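Local coordinates for protein phosphoribosylaminoimidazole carboxylase (PDB 5C5D) that catalyses the reversible carboxylation of 5-aminoimidazole ribonucleotide with carbon dioxide to give 4-carboxy-5-aminoimidazole ribonucleotide in purine biosynthesis, at residues R2-I7 with K51-L56; E19-E24 with N119-A124; H45-L50 with S73-G78; A86-S91 with A97-S102; L123-F128 with D137-Y142. The protein carries 1 engineered substitution. All coordinates share one frame; numbering follows the deposited sequence.

Interaction 1: residues R2-I7 with K51-L56; sequences RPLVII and KEYEAL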
# COMPACT_ATOMS: atom_id res chain seq x y z
N ARG D 2 -39.82 -8.77 -20.05
CA ARG D 2 -39.19 -7.75 -19.24
C ARG D 2 -37.78 -8.16 -18.79
O ARG D 2 -37.44 -9.33 -18.78
CB ARG D 2 -40.07 -7.47 -18.02
CG ARG D 2 -41.53 -7.10 -18.36
CD ARG D 2 -41.63 -5.82 -19.19
NE ARG D 2 -41.02 -4.68 -18.49
CZ ARG D 2 -40.36 -3.69 -19.09
NH1 ARG D 2 -40.22 -3.66 -20.40
NH2 ARG D 2 -39.85 -2.71 -18.35
N PRO D 3 -36.97 -7.17 -18.44
CA PRO D 3 -35.62 -7.48 -17.96
C PRO D 3 -35.59 -8.33 -16.69
O PRO D 3 -36.57 -8.38 -15.94
CB PRO D 3 -35.03 -6.09 -17.70
CG PRO D 3 -35.73 -5.20 -18.70
CD PRO D 3 -37.15 -5.73 -18.70
N LEU D 4 -34.46 -9.01 -16.49
CA LEU D 4 -34.22 -9.84 -15.32
C LEU D 4 -32.78 -9.63 -14.87
O LEU D 4 -31.86 -9.66 -15.68
CB LEU D 4 -34.45 -11.32 -15.64
CG LEU D 4 -34.16 -12.27 -14.49
CD1 LEU D 4 -35.13 -11.98 -13.36
CD2 LEU D 4 -34.27 -13.71 -14.95
N VAL D 5 -32.57 -9.46 -13.57
CA VAL D 5 -31.23 -9.39 -13.03
C VAL D 5 -31.06 -10.57 -12.09
O VAL D 5 -31.83 -10.73 -11.15
CB VAL D 5 -30.97 -8.10 -12.25
CG1 VAL D 5 -29.59 -8.14 -11.59
CG2 VAL D 5 -31.07 -6.89 -13.15
N ILE D 6 -30.04 -11.39 -12.34
CA ILE D 6 -29.75 -12.51 -11.50
C ILE D 6 -28.63 -12.07 -10.58
O ILE D 6 -27.55 -11.75 -11.03
CB ILE D 6 -29.29 -13.74 -12.31
CG1 ILE D 6 -30.39 -14.20 -13.28
CG2 ILE D 6 -28.88 -14.85 -11.35
CD1 ILE D 6 -30.40 -13.50 -14.64
N ILE D 7 -28.93 -12.08 -9.28
CA ILE D 7 -27.94 -11.74 -8.26
C ILE D 7 -27.40 -13.02 -7.71
O ILE D 7 -28.13 -13.76 -7.04
CB ILE D 7 -28.56 -10.90 -7.14
CG1 ILE D 7 -29.21 -9.66 -7.73
CG2 ILE D 7 -27.48 -10.51 -6.12
CD1 ILE D 7 -30.03 -8.86 -6.71
N LYS D 51 -27.15 -22.20 -16.95
CA LYS D 51 -27.78 -22.70 -18.19
C LYS D 51 -29.28 -22.43 -18.18
O LYS D 51 -29.88 -22.12 -19.21
CB LYS D 51 -27.51 -24.19 -18.39
CG LYS D 51 -26.08 -24.47 -18.83
CD LYS D 51 -25.86 -25.95 -19.12
CE LYS D 51 -24.42 -26.23 -19.50
NZ LYS D 51 -24.18 -27.71 -19.60
N GLU D 52 -29.90 -22.56 -17.01
CA GLU D 52 -31.33 -22.30 -16.90
C GLU D 52 -31.66 -20.83 -17.20
O GLU D 52 -32.57 -20.54 -17.98
CB GLU D 52 -31.85 -22.69 -15.51
CG GLU D 52 -31.88 -24.19 -15.29
CD GLU D 52 -32.01 -24.58 -13.82
OE1 GLU D 52 -32.08 -23.68 -12.96
OE2 GLU D 52 -32.04 -25.79 -13.54
N TYR D 53 -30.92 -19.89 -16.60
CA TYR D 53 -31.18 -18.46 -16.82
C TYR D 53 -30.83 -18.05 -18.25
O TYR D 53 -31.54 -17.25 -18.87
CB TYR D 53 -30.41 -17.57 -15.82
CG TYR D 53 -30.99 -17.67 -14.42
CD1 TYR D 53 -32.27 -17.21 -14.15
CD2 TYR D 53 -30.26 -18.22 -13.40
CE1 TYR D 53 -32.81 -17.29 -12.88
CE2 TYR D 53 -30.77 -18.29 -12.10
CZ TYR D 53 -32.05 -17.84 -11.86
OH TYR D 53 -32.58 -17.93 -10.60
N GLU D 54 -29.77 -18.63 -18.79
CA GLU D 54 -29.31 -18.26 -20.14
C GLU D 54 -30.30 -18.63 -21.24
O GLU D 54 -30.34 -17.98 -22.31
CB GLU D 54 -27.95 -18.91 -20.42
CG GLU D 54 -26.79 -18.17 -19.79
CD GLU D 54 -26.56 -16.82 -20.41
OE1 GLU D 54 -25.95 -16.77 -21.50
OE2 GLU D 54 -27.01 -15.82 -19.81
N ALA D 55 -31.10 -19.66 -20.99
CA ALA D 55 -32.11 -20.15 -21.91
C ALA D 55 -33.36 -19.25 -21.96
O ALA D 55 -34.22 -19.39 -22.84
CB ALA D 55 -32.48 -21.57 -21.53
N LEU D 56 -33.46 -18.29 -21.04
CA LEU D 56 -34.63 -17.41 -21.04
C LEU D 56 -34.51 -16.31 -22.12
O LEU D 56 -33.52 -15.60 -22.19
CB LEU D 56 -34.81 -16.76 -19.67
CG LEU D 56 -34.88 -17.71 -18.46
CD1 LEU D 56 -34.93 -16.91 -17.18
CD2 LEU D 56 -36.05 -18.66 -18.52
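I6 of the strand and Y53 of the helix mark the closest backbone approach, with I6 CA and Y53 CA 8.1 Å apart. The strand begins at L4, and K51 starts a segment on helix 43-54 that runs out into a turn before L56. No hydrogen bond joins the two segments; side chains fill the gap. I6 lies over one face of the Y53 ring in a CH-pi contact: CG1 sits 3.7 Å from the ring centroid of Y53 and 15° off the normal. This branch points there because it stands beside the backbone N, opposite the carbonyl carbon (chi1 -61°), while I6 CG2 comes within 4.0 Å of Y53 CE2. L4 approaches the same ring obliquely, its CD2 4.1 Å from Y53 CD1. That methyl also touches L56, with L4 CD2 to L56 CD1 at 4.0 Å, so it bridges the tyrosine and the chain beyond the helix. Alternate residues of the strand, L4 and I6, thus face the helix, whereas V5 and I7 turn to the helix 15-27 side. Y53 is used in two ways: its ring takes the aliphatic packing, and its hydroxyl hydrogen-bonds to R35 outside the contact.

Interaction 2: residues E19-E24 with N119-A124; sequences EKIASE and NAALLA
E24 meets A121 through the aliphatic root of its side chain, CB lying 3.5 Å from A121 CB. The next carbon, E24 CG, is still close, 3.9 Å from the same methyl. It lies opposite the backbone N across the CA-CB bond (chi1 -155°), and the chain then bends at chi2 (71°), which carries the carboxylate away from the alanine. At the tip, E24 OE2 comes very close to Y142 OH on helix 133-157, probably as a hydrogen bond. A121 also faces I21: its CB is 3.9 Å from I21 O and a looser 4.4 Å from I21 CG2. With such a small residue at the crossing, the helices come very close, I21 CA and A121 CA being only 5.7 Å apart. The rest of I21 packs down on I63 and I65 of strand 60-65. Nearby, A120 and A124 turn to strand 84-86, while N119 hydrogen-bonds through its amide to G108 and P106 of a second subunit. Helices 15-27 and 117-129 lie side by side on one face of the parallel sheet, as expected of the three-layer alpha-beta-alpha fold of the PurE family.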
# COMPACT_ATOMS: atom_id res chain seq x y z
N GLU D 19 -29.15 -8.22 -0.66
CA GLU D 19 -30.45 -7.60 -0.40
C GLU D 19 -30.43 -6.11 -0.68
O GLU D 19 -31.44 -5.54 -1.11
CB GLU D 19 -30.88 -7.86 1.05
CG GLU D 19 -31.31 -9.30 1.29
CD GLU D 19 -31.57 -9.63 2.76
OE1 GLU D 19 -30.92 -9.03 3.66
OE2 GLU D 19 -32.42 -10.49 3.01
N LYS D 20 -29.30 -5.46 -0.43
CA LYS D 20 -29.18 -4.04 -0.73
C LYS D 20 -29.33 -3.80 -2.20
O LYS D 20 -29.95 -2.82 -2.62
CB LYS D 20 -27.86 -3.46 -0.26
CG LYS D 20 -27.83 -3.25 1.24
CD LYS D 20 -26.51 -2.70 1.67
CE LYS D 20 -26.57 -2.28 3.10
NZ LYS D 20 -25.53 -1.27 3.31
N ILE D 21 -28.75 -4.69 -2.99
CA ILE D 21 -28.87 -4.56 -4.43
C ILE D 21 -30.30 -4.81 -4.88
O ILE D 21 -30.85 -4.08 -5.68
CB ILE D 21 -27.92 -5.53 -5.16
CG1 ILE D 21 -26.49 -5.23 -4.76
CG2 ILE D 21 -28.08 -5.41 -6.70
CD1 ILE D 21 -25.47 -6.29 -5.23
N ALA D 22 -30.90 -5.86 -4.34
CA ALA D 22 -32.24 -6.25 -4.78
C ALA D 22 -33.22 -5.15 -4.41
O ALA D 22 -34.08 -4.78 -5.20
CB ALA D 22 -32.65 -7.57 -4.16
N SER D 23 -33.06 -4.61 -3.21
CA SER D 23 -33.92 -3.53 -2.73
C SER D 23 -33.90 -2.37 -3.71
O SER D 23 -34.94 -1.78 -4.03
CB SER D 23 -33.48 -3.05 -1.34
OG SER D 23 -33.79 -4.03 -0.37
N GLU D 24 -32.72 -2.04 -4.19
CA GLU D 24 -32.61 -0.90 -5.09
C GLU D 24 -33.21 -1.25 -6.46
O GLU D 24 -33.88 -0.43 -7.08
CB GLU D 24 -31.15 -0.44 -5.21
CG GLU D 24 -31.01 1.01 -5.60
CD GLU D 24 -31.42 1.96 -4.48
OE1 GLU D 24 -31.80 1.47 -3.40
OE2 GLU D 24 -31.32 3.19 -4.67
N ASN D 119 -25.21 1.33 -6.52
CA ASN D 119 -24.66 1.69 -7.83
C ASN D 119 -24.66 0.49 -8.74
O ASN D 119 -24.78 0.65 -9.93
CB ASN D 119 -23.25 2.29 -7.70
CG ASN D 119 -23.30 3.74 -7.23
OD1 ASN D 119 -24.34 4.38 -7.36
ND2 ASN D 119 -22.21 4.25 -6.65
N ALA D 120 -24.55 -0.71 -8.20
CA ALA D 120 -24.65 -1.87 -9.08
C ALA D 120 -26.08 -1.95 -9.65
O ALA D 120 -26.30 -2.25 -10.83
CB ALA D 120 -24.29 -3.17 -8.34
N ALA D 121 -27.07 -1.66 -8.82
CA ALA D 121 -28.46 -1.62 -9.28
C ALA D 121 -28.70 -0.52 -10.29
O ALA D 121 -29.37 -0.74 -11.31
CB ALA D 121 -29.39 -1.45 -8.11
N LEU D 122 -28.15 0.66 -10.04
CA LEU D 122 -28.31 1.78 -10.96
C LEU D 122 -27.65 1.50 -12.29
O LEU D 122 -28.24 1.79 -13.35
CB LEU D 122 -27.74 3.07 -10.34
CG LEU D 122 -27.85 4.35 -11.17
CD1 LEU D 122 -29.28 4.73 -11.47
CD2 LEU D 122 -27.12 5.49 -10.45
N LEU D 123 -26.46 0.91 -12.26
CA LEU D 123 -25.79 0.57 -13.51
C LEU D 123 -26.63 -0.42 -14.27
O LEU D 123 -26.78 -0.30 -15.48
CB LEU D 123 -24.39 -0.01 -13.28
CG LEU D 123 -23.70 -0.63 -14.51
CD1 LEU D 123 -23.45 0.39 -15.58
CD2 LEU D 123 -22.39 -1.28 -14.10
N ALA D 124 -27.13 -1.44 -13.58
CA ALA D 124 -27.97 -2.43 -14.28
C ALA D 124 -29.16 -1.71 -14.95
O ALA D 124 -29.50 -1.97 -16.12
CB ALA D 124 -28.46 -3.49 -13.34

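Interaction 3: residues H45-L50 with S73-G78; sequences HVVSML and SGFVDG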
# COMPACT_ATOMS: atom_id res chain seq x y z
N HIS D 45 -23.00 -26.93 -9.99
CA HIS D 45 -24.24 -26.33 -9.54
C HIS D 45 -24.40 -24.93 -10.17
O HIS D 45 -25.48 -24.57 -10.64
CB HIS D 45 -24.24 -26.28 -8.01
CG HIS D 45 -25.15 -25.24 -7.41
ND1 HIS D 45 -26.51 -25.41 -7.31
CD2 HIS D 45 -24.87 -24.06 -6.80
CE1 HIS D 45 -27.04 -24.36 -6.70
NE2 HIS D 45 -26.06 -23.53 -6.38
N VAL D 46 -23.31 -24.17 -10.21
CA VAL D 46 -23.34 -22.81 -10.77
C VAL D 46 -23.61 -22.93 -12.28
O VAL D 46 -24.47 -22.22 -12.80
CB VAL D 46 -22.04 -22.04 -10.51
CG1 VAL D 46 -22.00 -20.77 -11.31
CG2 VAL D 46 -21.93 -21.65 -9.04
N VAL D 47 -22.92 -23.82 -12.96
CA VAL D 47 -23.15 -24.02 -14.41
C VAL D 47 -24.59 -24.40 -14.69
O VAL D 47 -25.22 -23.88 -15.61
CB VAL D 47 -22.20 -25.08 -14.98
CG1 VAL D 47 -22.64 -25.53 -16.39
CG2 VAL D 47 -20.81 -24.54 -15.02
N SER D 48 -25.14 -25.33 -13.91
CA SER D 48 -26.50 -25.77 -14.13
C SER D 48 -27.48 -24.61 -14.00
O SER D 48 -28.39 -24.46 -14.82
CB SER D 48 -26.85 -26.89 -13.15
OG SER D 48 -26.23 -28.08 -13.57
N MET D 49 -27.27 -23.78 -12.99
CA MET D 49 -28.08 -22.60 -12.75
C MET D 49 -27.97 -21.61 -13.89
O MET D 49 -28.98 -21.08 -14.37
CB MET D 49 -27.65 -21.93 -11.46
CG MET D 49 -28.46 -20.76 -11.06
SD MET D 49 -27.54 -19.92 -9.77
CE MET D 49 -27.53 -21.22 -8.55
N LEU D 50 -26.74 -21.35 -14.31
CA LEU D 50 -26.53 -20.39 -15.39
C LEU D 50 -27.19 -20.89 -16.68
O LEU D 50 -27.74 -20.08 -17.44
CB LEU D 50 -25.05 -20.13 -15.63
CG LEU D 50 -24.28 -19.47 -14.49
CD1 LEU D 50 -22.83 -19.25 -14.90
CD2 LEU D 50 -24.91 -18.14 -14.09
N SER D 73 -16.97 -13.83 -10.29
CA SER D 73 -17.38 -12.88 -11.31
C SER D 73 -16.78 -13.28 -12.67
O SER D 73 -17.50 -13.29 -13.67
CB SER D 73 -16.99 -11.45 -10.93
OG SER D 73 -17.68 -11.05 -9.74
N GLY D 74 -15.50 -13.63 -12.73
CA GLY D 74 -14.91 -14.08 -13.98
C GLY D 74 -15.48 -15.38 -14.50
O GLY D 74 -15.61 -15.57 -15.70
N PHE D 75 -15.80 -16.30 -13.60
CA PHE D 75 -16.37 -17.59 -13.98
C PHE D 75 -17.69 -17.42 -14.67
O PHE D 75 -17.93 -17.96 -15.74
CB PHE D 75 -16.52 -18.44 -12.73
CG PHE D 75 -17.06 -19.81 -12.99
CD1 PHE D 75 -16.22 -20.80 -13.45
CD2 PHE D 75 -18.38 -20.10 -12.76
CE1 PHE D 75 -16.71 -22.08 -13.69
CE2 PHE D 75 -18.88 -21.38 -13.00
CZ PHE D 75 -18.04 -22.36 -13.45
N VAL D 76 -18.55 -16.62 -14.06
CA VAL D 76 -19.86 -16.36 -14.63
C VAL D 76 -19.71 -15.56 -15.92
O VAL D 76 -20.34 -15.87 -16.92
CB VAL D 76 -20.74 -15.59 -13.64
CG1 VAL D 76 -22.05 -15.13 -14.29
CG2 VAL D 76 -21.03 -16.45 -12.40
N ASP D 77 -18.89 -14.51 -15.90
CA ASP D 77 -18.67 -13.71 -17.09
C ASP D 77 -18.13 -14.53 -18.28
O ASP D 77 -18.50 -14.29 -19.44
CB ASP D 77 -17.71 -12.57 -16.80
CG ASP D 77 -17.75 -11.54 -17.86
OD1 ASP D 77 -18.64 -10.66 -17.79
OD2 ASP D 77 -16.90 -11.64 -18.77
N GLY D 78 -17.29 -15.52 -18.01
CA GLY D 78 -16.79 -16.37 -19.08
C GLY D 78 -17.81 -17.34 -19.64
O GLY D 78 -17.64 -17.86 -20.74
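V46 and F75 make the closest contact between these two helices: V46 CG1 is 3.6 Å from F75 CE2, at the ring edge and near its plane. The two side chains run past each other in opposite directions, and V46 CG1 is also 4.0 Å from F75 CD2. V47 meets the end of the ring, its CG2 3.9 Å from F75 CZ, but from an oblique direction. F75 reaches both valines because its CG stands opposite the backbone N (chi1 -178°), which extends the phenyl group toward helix 43-54. One turn after V46, L50 crosses V76 at about a right angle; L50 CD1 is 4.2 Å from V76 CA and V76 CG2. CD2 of L50 is equally far from V76 CG1, so both leucine methyls share in a loose fit. All the contacts are apolar.

In the next shell, F79 touches V47 and L50, and Y62 of strand 60-65 lies against both L50 and V76. H40 of the fourth subunit packs on F75, bringing a subunit boundary to the ring. Elsewhere on helix 43-54, H45 NE2 hydrogen-bonds to I36 O. V46 is also near the substrate site, its side chain about 6 Å from that of D38, an engineered residue. The axes of the two short helical segments approach to 11.2 Å and cross at -42°, with their chain directions more parallel than antiparallel. Both helices pack over the same face of the sheet, where V76 and M49 also touch L8 of strand 4-9.

Interaction 4: residues A86-S91 with A97-S102; sequences ACPPPS and ADIYSS. With EDO (1,2-ethanediol), chain I.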
# COMPACT_ATOMS: atom_id res chain seq x y z
N ALA D 86 -19.71 -7.09 -11.45
CA ALA D 86 -19.12 -7.54 -10.18
C ALA D 86 -19.38 -6.51 -9.11
O ALA D 86 -19.06 -5.36 -9.30
CB ALA D 86 -17.63 -7.75 -10.32
N CYS D 87 -19.92 -6.94 -7.98
CA CYS D 87 -20.13 -6.04 -6.86
C CYS D 87 -19.73 -6.80 -5.60
O CYS D 87 -20.59 -7.38 -4.92
CB CYS D 87 -21.56 -5.56 -6.81
SG CYS D 87 -21.83 -4.32 -5.50
N PRO D 88 -18.42 -6.82 -5.30
CA PRO D 88 -17.96 -7.61 -4.17
C PRO D 88 -18.37 -6.95 -2.85
O PRO D 88 -18.58 -5.73 -2.82
CB PRO D 88 -16.44 -7.62 -4.35
CG PRO D 88 -16.13 -6.35 -5.06
CD PRO D 88 -17.30 -6.17 -6.01
N PRO D 89 -18.51 -7.75 -1.79
CA PRO D 89 -18.80 -7.19 -0.49
C PRO D 89 -17.60 -6.40 -0.00
O PRO D 89 -16.48 -6.65 -0.43
CB PRO D 89 -19.05 -8.41 0.39
CG PRO D 89 -18.26 -9.52 -0.24
CD PRO D 89 -18.21 -9.19 -1.72
N PRO D 90 -17.83 -5.41 0.85
CA PRO D 90 -16.68 -4.62 1.27
C PRO D 90 -15.83 -5.36 2.28
O PRO D 90 -16.34 -6.16 3.06
CB PRO D 90 -17.32 -3.37 1.87
CG PRO D 90 -18.65 -3.84 2.36
CD PRO D 90 -19.10 -4.83 1.31
N SER D 91 -14.53 -5.12 2.23
CA SER D 91 -13.63 -5.71 3.21
C SER D 91 -12.51 -4.77 3.50
O SER D 91 -12.04 -4.08 2.59
CB SER D 91 -13.03 -7.03 2.73
OG SER D 91 -12.09 -7.46 3.69
N ALA D 97 -7.44 -4.90 -0.14
CA ALA D 97 -6.73 -5.42 -1.31
C ALA D 97 -7.46 -6.57 -2.01
O ALA D 97 -7.09 -6.93 -3.13
CB ALA D 97 -5.34 -5.87 -0.95
N ASP D 98 -8.50 -7.13 -1.40
CA ASP D 98 -9.38 -8.05 -2.18
C ASP D 98 -9.90 -7.44 -3.46
O ASP D 98 -10.28 -8.14 -4.38
CB ASP D 98 -10.57 -8.52 -1.34
CG ASP D 98 -10.18 -9.48 -0.21
OD1 ASP D 98 -9.26 -10.33 -0.41
OD2 ASP D 98 -10.81 -9.41 0.89
N ILE D 99 -9.96 -6.11 -3.54
CA ILE D 99 -10.53 -5.48 -4.72
C ILE D 99 -9.74 -5.84 -5.98
O ILE D 99 -10.33 -5.93 -7.07
CB ILE D 99 -10.61 -3.96 -4.54
CG1 ILE D 99 -11.46 -3.32 -5.64
CG2 ILE D 99 -9.27 -3.32 -4.48
CD1 ILE D 99 -12.86 -3.87 -5.73
N TYR D 100 -8.45 -6.09 -5.84
CA TYR D 100 -7.63 -6.38 -7.04
C TYR D 100 -8.05 -7.68 -7.71
O TYR D 100 -7.93 -7.80 -8.93
CB TYR D 100 -6.14 -6.39 -6.72
CG TYR D 100 -5.71 -5.00 -6.40
CD1 TYR D 100 -5.60 -4.07 -7.43
CD2 TYR D 100 -5.54 -4.59 -5.10
CE1 TYR D 100 -5.25 -2.80 -7.18
CE2 TYR D 100 -5.18 -3.27 -4.85
CZ TYR D 100 -5.06 -2.40 -5.91
OH TYR D 100 -4.70 -1.08 -5.67
N SER D 101 -8.58 -8.64 -6.94
CA SER D 101 -9.07 -9.88 -7.55
C SER D 101 -10.29 -9.69 -8.45
O SER D 101 -10.53 -10.52 -9.34
CB SER D 101 -9.39 -10.94 -6.46
OG SER D 101 -10.55 -10.62 -5.69
N SER D 102 -11.07 -8.64 -8.21
CA SER D 102 -12.18 -8.29 -9.10
C SER D 102 -11.69 -7.42 -10.26
O SER D 102 -12.26 -7.51 -11.36
CB SER D 102 -13.29 -7.56 -8.35
OG SER D 102 -13.91 -8.37 -7.37
C1 EDO I . -12.99 -5.39 -1.49
O1 EDO I . -14.25 -5.14 -2.10
C2 EDO I . -12.54 -4.08 -0.90
O2 EDO I . -13.63 -3.47 -0.18
O HOH W 1 -9.75 -6.75 1.21
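A proline-rich loop after strand 84-86 runs alongside the short helix 99-103, close to the substrate pocket. Its P88 meets the helix through CG, which is 3.8 Å from S102 OG and 4.2 Å from I99 CD1. S102 OG is hydrogen-bonded to N70, so its contact with the proline is made by a hydroxyl already in use. Farther along, S91 and D98 approach more loosely, with S91 OG 3.6 Å from D98 OD2. Each has a polar partner elsewhere: S91 OG bonds to S93 N, and D98 OD2 forms a salt bridge with R104 of the fourth subunit. A water accepts a hydrogen bond from D98 N at 2.9 Å and has a weak one with S91 OG. Between loop and helix lies a 1,2-ethanediol, probably from the crystallisation liquor. S91 N donates to its O2 almost straight, at 3.1 Å and 170°, while the diol O1 donates to P89 O at 3.2 Å. Within the helix segment, S101 OG donates to D98 O in the carbonyl plane, and S101 N bonds to the same oxygen. The side chains of P88 and D98 are each about 6 Å from substrate-binding positions, G67 and S69 respectively. This places the loop and helix beside a nucleotide-binding pocket formed, as in other PurE enzymes, at the carboxy-terminal ends of parallel strands and close to subunit boundaries.

Interaction 5: residues L123-F128 with D137-Y142; sequences LAARIF and DSVKSY
V139 alone carries the side of this contact formed by residues 137-142, meeting two successive residues of the other helix, A125 and R126. Before it in sequence come D137 and S138, whose carbonyls accept the helical hydrogen bonds from S141 and Y142. V139 then points toward helix 117-129 and divides its methyls. Its CG2, placed beside the backbone N and opposite the carbonyl carbon, is 3.8 Å from A125 CB and 3.9 Å from R126 CG. The other methyl, V139 CG1, lies 3.8 Å from R126 CG and 4.1 Å from R126 CD, and the two side chains cross at about a right angle. The packing on this side is made by CG and CD of R126. The bend at chi3 (74°) turns the guanidinium on to the second subunit, where NH1 forms a salt bridge with D77 and NE bonds to K81 O. Past V139, K140 pairs with E144 along its own helix. The Y142 ring meets that of F28, their planes at about 50°. Helix 133-157 therefore packs outside helix 117-129, which in turn covers strands 60-65 and 84-86 through A124, L123 and I127.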
# COMPACT_ATOMS: atom_id res chain seq x y z
N LEU D 123 -26.46 0.91 -12.26
CA LEU D 123 -25.79 0.57 -13.51
C LEU D 123 -26.63 -0.42 -14.27
O LEU D 123 -26.78 -0.30 -15.48
CB LEU D 123 -24.39 -0.01 -13.28
CG LEU D 123 -23.70 -0.63 -14.51
CD1 LEU D 123 -23.45 0.39 -15.58
CD2 LEU D 123 -22.39 -1.28 -14.10
N ALA D 124 -27.13 -1.44 -13.58
CA ALA D 124 -27.97 -2.43 -14.28
C ALA D 124 -29.16 -1.71 -14.95
O ALA D 124 -29.50 -1.97 -16.12
CB ALA D 124 -28.46 -3.49 -13.34
N ALA D 125 -29.83 -0.85 -14.20
CA ALA D 125 -30.98 -0.15 -14.74
C ALA D 125 -30.57 0.67 -15.96
O ALA D 125 -31.29 0.72 -16.96
CB ALA D 125 -31.63 0.74 -13.65
N ARG D 126 -29.42 1.32 -15.88
CA ARG D 126 -28.99 2.18 -16.98
C ARG D 126 -28.55 1.39 -18.20
O ARG D 126 -28.65 1.88 -19.33
CB ARG D 126 -27.91 3.15 -16.49
CG ARG D 126 -28.52 4.12 -15.50
CD ARG D 126 -27.49 4.99 -14.80
NE ARG D 126 -26.97 6.01 -15.69
CZ ARG D 126 -26.00 6.84 -15.36
NH1 ARG D 126 -25.43 6.73 -14.17
NH2 ARG D 126 -25.57 7.75 -16.22
N ILE D 127 -28.11 0.15 -18.00
CA ILE D 127 -27.83 -0.75 -19.12
C ILE D 127 -29.12 -1.09 -19.86
O ILE D 127 -29.18 -0.95 -21.09
CB ILE D 127 -27.10 -2.03 -18.66
CG1 ILE D 127 -25.62 -1.69 -18.44
CG2 ILE D 127 -27.23 -3.14 -19.69
CD1 ILE D 127 -24.89 -2.64 -17.59
N PHE D 128 -30.18 -1.48 -19.14
CA PHE D 128 -31.45 -1.78 -19.81
C PHE D 128 -32.03 -0.52 -20.44
O PHE D 128 -32.71 -0.60 -21.47
CB PHE D 128 -32.48 -2.38 -18.85
CG PHE D 128 -32.07 -3.69 -18.23
CD1 PHE D 128 -31.75 -4.80 -19.02
CD2 PHE D 128 -32.03 -3.83 -16.86
CE1 PHE D 128 -31.40 -6.01 -18.43
CE2 PHE D 128 -31.67 -5.03 -16.27
CZ PHE D 128 -31.35 -6.12 -17.06
N ASP D 137 -37.13 6.30 -17.85
CA ASP D 137 -37.93 7.24 -17.06
C ASP D 137 -37.68 7.11 -15.55
O ASP D 137 -37.56 8.11 -14.82
CB ASP D 137 -39.43 7.05 -17.35
CG ASP D 137 -39.81 7.49 -18.74
OD1 ASP D 137 -39.07 8.28 -19.35
OD2 ASP D 137 -40.87 7.03 -19.23
N SER D 138 -37.61 5.87 -15.08
CA SER D 138 -37.35 5.60 -13.67
C SER D 138 -35.97 6.06 -13.24
O SER D 138 -35.80 6.62 -12.16
CB SER D 138 -37.47 4.11 -13.39
OG SER D 138 -38.81 3.72 -13.41
N VAL D 139 -34.98 5.80 -14.09
CA VAL D 139 -33.61 6.24 -13.82
C VAL D 139 -33.60 7.76 -13.71
O VAL D 139 -32.94 8.32 -12.83
CB VAL D 139 -32.62 5.81 -14.93
CG1 VAL D 139 -31.29 6.59 -14.83
CG2 VAL D 139 -32.36 4.31 -14.87
N LYS D 140 -34.30 8.43 -14.61
CA LYS D 140 -34.28 9.89 -14.61
C LYS D 140 -34.90 10.44 -13.32
O LYS D 140 -34.34 11.33 -12.69
CB LYS D 140 -35.02 10.43 -15.84
CG LYS D 140 -35.17 11.93 -15.89
CD LYS D 140 -35.88 12.33 -17.19
CE LYS D 140 -36.81 13.52 -17.04
NZ LYS D 140 -36.14 14.83 -17.29
N SER D 141 -36.03 9.88 -12.91
CA SER D 141 -36.68 10.29 -11.67
C SER D 141 -35.73 10.09 -10.46
O SER D 141 -35.61 10.96 -9.59
CB SER D 141 -37.99 9.53 -11.48
OG SER D 141 -38.54 9.77 -10.20
N TYR D 142 -35.03 8.96 -10.45
CA TYR D 142 -34.08 8.61 -9.39
C TYR D 142 -32.93 9.58 -9.30
O TYR D 142 -32.58 10.08 -8.22
CB TYR D 142 -33.56 7.21 -9.66
CG TYR D 142 -32.62 6.57 -8.67
CD1 TYR D 142 -33.10 5.73 -7.68
CD2 TYR D 142 -31.24 6.72 -8.81
CE1 TYR D 142 -32.24 5.10 -6.81
CE2 TYR D 142 -30.37 6.09 -7.94
CZ TYR D 142 -30.87 5.29 -6.94
OH TYR D 142 -30.01 4.66 -6.07

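Interactions 2, 3 and 5 are buried helix pairs, while interactions 1 and 4 are partly buried. Interactions 1 and 3 share helix 43-54 on one face of the sheet; interactions 2 and 5 share helix 117-129 on the other. Strand 4-9 lies between: L4 and I6 face helix 43-54, while V5 CG2 is 3.7 Å from F128 CE2 and I7 CD1 3.9 Å from A22 CB. Interactions 2 and 5 are further joined by a probable hydrogen bond between E24 and Y142. Chemically, aromatic rings take the packing in interactions 1 and 3, small residues and aliphatic stems in 2 and 5. Interaction 4, beside the pocket and in touch with several subunits, adds water and a bound diol.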